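Local coordinates for uncharacterized protein (Mycolicibacterium smegmatis MC2 155, PDB 6T84) that is required for MmpL3-dependent transport of trehalose monomycolate to the mycobacterial cell wall, acting through its N-terminal domain, most of which this probably cytoplasmic chain comprises, at residues W162-G165 with L166-R170. Sequence-based numbering, arbitrary orientation.
Sequences WDEG and LRTVR
T168 turns its hydroxyl back along the helix onto E164, one turn earlier. With OG1 beside its own backbone N and anti to the carbonyl carbon (chi1 -61°), it donates to E164 O at 2.8 Å, coming from above the carbonyl plane. The amide T168 N reaches the same oxygen, also at 2.8 Å but much nearer that plane, so one carbonyl is gripped by two donors. A buried threonine suits this place because the backbone takes up its hydroxyl proton, while the side chain also touches P136 and A139.

The E164 side chain starts anti to its backbone N (chi1 -176°), bends at chi2 and crosses the threonine at about a right angle. Its OE2 stays 3.6 Å from T168 OG1. A water spans the pair, donating to OE2 at 3.0 Å and to OG1 at 2.9 Å. The hydroxyl thus gives its proton to the backbone and accepts from the water.

These are i to i+4 relations within helix 159-175, which lies against the long antiparallel sheet. G165 O accepts from V169 N at 2.9 Å, and V169 CB and CG1 lie against that carbonyl oxygen while the branched side chain packs on strands 71-77 and 148-153. L166 rests CG 3.7 Å from W162 O, the acceptor of its own amide. Toward helix 10-21, the L166 side chain packs on W17 and H21, the W162 ring meets W17 edge-to-face, and D163 OD1 accepts hydrogen bonds from W17 and H21.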
ATOM      1  N   TRP A 162      -4.375  -0.567  11.857  1.00 14.90           N
ATOM      2  CA  TRP A 162      -4.793  -1.428  10.746  1.00 13.80           C
ATOM      3  C   TRP A 162      -6.110  -0.948  10.177  1.00 13.94           C
ATOM      4  O   TRP A 162      -6.260  -0.867   8.949  1.00 14.54           O
ATOM      5  CB  TRP A 162      -4.908  -2.904  11.182  1.00 13.56           C
ATOM      6  CG  TRP A 162      -3.662  -3.440  11.843  1.00 13.93           C
ATOM      7  CD1 TRP A 162      -2.377  -2.989  11.680  1.00 14.90           C
ATOM      8  CD2 TRP A 162      -3.609  -4.491  12.823  1.00 13.64           C
ATOM      9  NE1 TRP A 162      -1.527  -3.709  12.500  1.00 15.14           N
ATOM     10  CE2 TRP A 162      -2.259  -4.620  13.225  1.00 14.74           C
ATOM     11  CE3 TRP A 162      -4.584  -5.322  13.414  1.00 14.15           C
ATOM     12  CZ2 TRP A 162      -1.848  -5.544  14.215  1.00 15.82           C
ATOM     13  CZ3 TRP A 162      -4.176  -6.263  14.353  1.00 15.24           C
ATOM     14  CH2 TRP A 162      -2.817  -6.369  14.749  1.00 16.37           C
ATOM     15  N   ASP A 163      -7.067  -0.572  11.040  1.00 14.43           N
ATOM     16  CA  ASP A 163      -8.326  -0.017  10.531  1.00 15.18           C
ATOM     17  C   ASP A 163      -8.088   1.293   9.772  1.00 16.52           C
ATOM     18  O   ASP A 163      -8.673   1.504   8.705  1.00 17.49           O
ATOM     19  CB  ASP A 163      -9.281   0.222  11.689  1.00 16.29           C
ATOM     20  CG  ASP A 163     -10.042  -1.019  12.090  1.00 16.92           C
ATOM     21  OD1 ASP A 163     -10.049  -2.001  11.304  1.00 16.51           O
ATOM     22  OD2 ASP A 163     -10.675  -0.995  13.166  1.00 18.91           O
ATOM     23  N   GLU A 164      -7.232   2.192  10.291  1.00 17.93           N
ATOM     24  CA  GLU A 164      -6.989   3.403   9.544  1.00 21.51           C
ATOM     25  C   GLU A 164      -6.271   3.093   8.234  1.00 19.03           C
ATOM     26  O   GLU A 164      -6.489   3.752   7.222  1.00 18.79           O
ATOM     27  CB  GLU A 164      -6.146   4.341  10.412  1.00 28.54           C
ATOM     28  CG  GLU A 164      -5.880   5.732   9.785  1.00 41.17           C
ATOM     29  CD  GLU A 164      -7.132   6.509   9.314  1.00 72.73           C
ATOM     30  OE1 GLU A 164      -8.258   6.307   9.831  1.00 45.83           O
ATOM     31  OE2 GLU A 164      -6.973   7.352   8.405  1.00 57.12           O
ATOM     32  N   GLY A 165      -5.459   2.033   8.210  1.00 18.25           N
ATOM     33  CA  GLY A 165      -4.783   1.653   6.974  1.00 18.52           C
ATOM     34  C   GLY A 165      -5.748   1.175   5.912  1.00 17.41           C
ATOM     35  O   GLY A 165      -5.556   1.452   4.715  1.00 17.47           O
ATOM     36  N   LEU A 166      -6.782   0.419   6.320  1.00 17.08           N
ATOM     37  CA  LEU A 166      -7.818   0.050   5.349  1.00 18.18           C
ATOM     38  C   LEU A 166      -8.446   1.291   4.757  1.00 17.72           C
ATOM     39  O   LEU A 166      -8.647   1.357   3.549  1.00 18.02           O
ATOM     40  CB  LEU A 166      -8.926  -0.831   5.943  1.00 18.62           C
ATOM     41  CG  LEU A 166      -8.578  -2.216   6.470  1.00 18.31           C
ATOM     42  CD1 LEU A 166      -9.856  -2.813   7.011  1.00 18.40           C
ATOM     43  CD2 LEU A 166      -7.958  -3.074   5.361  1.00 18.02           C
ATOM     44  N   ARG A 167      -8.768   2.286   5.592  0.54 18.42           N
ATOM     45  CA  ARG A 167      -9.362   3.505   5.047  0.54 19.97           C
ATOM     46  C   ARG A 167      -8.378   4.246   4.150  0.54 18.50           C
ATOM     47  O   ARG A 167      -8.771   4.819   3.123  0.54 19.43           O
ATOM     48  CB  ARG A 167      -9.850   4.412   6.181  0.54 25.87           C
ATOM     49  CG  ARG A 167     -10.560   5.666   5.709  0.54 35.03           C
ATOM     50  CD  ARG A 167     -11.773   5.314   4.872  0.54 51.58           C
ATOM     51  NE  ARG A 167     -12.767   4.584   5.657  0.54 78.46           N
ATOM     52  CZ  ARG A 167     -13.860   4.027   5.150  0.54 44.46           C
ATOM     53  NH1 ARG A 167     -14.110   4.109   3.853  0.54 42.17           N
ATOM     54  NH2 ARG A 167     -14.707   3.389   5.944  0.54 42.29           N
ATOM     55  N   THR A 168      -7.094   4.271   4.536  1.00 16.53           N
ATOM     56  CA  THR A 168      -6.094   4.988   3.749  1.00 16.23           C
ATOM     57  C   THR A 168      -5.900   4.343   2.374  1.00 16.22           C
ATOM     58  O   THR A 168      -5.837   5.050   1.357  1.00 16.86           O
ATOM     59  CB  THR A 168      -4.798   5.028   4.546  1.00 17.20           C
ATOM     60  OG1 THR A 168      -5.064   5.744   5.783  1.00 18.81           O
ATOM     61  CG2 THR A 168      -3.689   5.843   3.770  1.00 17.78           C
ATOM     62  N   VAL A 169      -5.772   3.002   2.325  1.00 16.42           N
ATOM     63  CA  VAL A 169      -5.539   2.361   1.038  1.00 16.62           C
ATOM     64  C   VAL A 169      -6.736   2.547   0.121  1.00 16.88           C
ATOM     65  O   VAL A 169      -6.571   2.723  -1.090  1.00 17.27           O
ATOM     66  CB  VAL A 169      -5.093   0.880   1.167  1.00 16.99           C
ATOM     67  CG1 VAL A 169      -6.270  -0.007   1.526  1.00 17.16           C
ATOM     68  CG2 VAL A 169      -4.475   0.432  -0.168  1.00 17.84           C
ATOM     69  N   ARG A 170      -7.949   2.516   0.688  1.00 16.94           N
ATOM     70  CA  ARG A 170      -9.158   2.762  -0.105  1.00 17.99           C
ATOM     71  C   ARG A 170      -9.156   4.175  -0.662  1.00 17.41           C
ATOM     72  O   ARG A 170      -9.475   4.380  -1.831  1.00 18.47           O
ATOM     73  CB  ARG A 170     -10.408   2.505   0.743  1.00 20.08           C
ATOM     74  CG  ARG A 170     -10.536   1.050   1.295  1.00 23.38           C
ATOM     75  CD  ARG A 170     -11.710   0.932   2.310  1.00 27.12           C
ATOM     76  NE  ARG A 170     -12.979   1.117   1.607  1.00 32.41           N
ATOM     77  CZ  ARG A 170     -14.164   1.000   2.200  1.00 39.04           C
ATOM     78  NH1 ARG A 170     -14.216   0.749   3.508  1.00 38.43           N
ATOM     79  NH2 ARG A 170     -15.278   1.133   1.499  1.00 35.67           N
TER
HETATM   80  O   HOH W   1      -6.306   8.328   5.596  1.00 29.23           O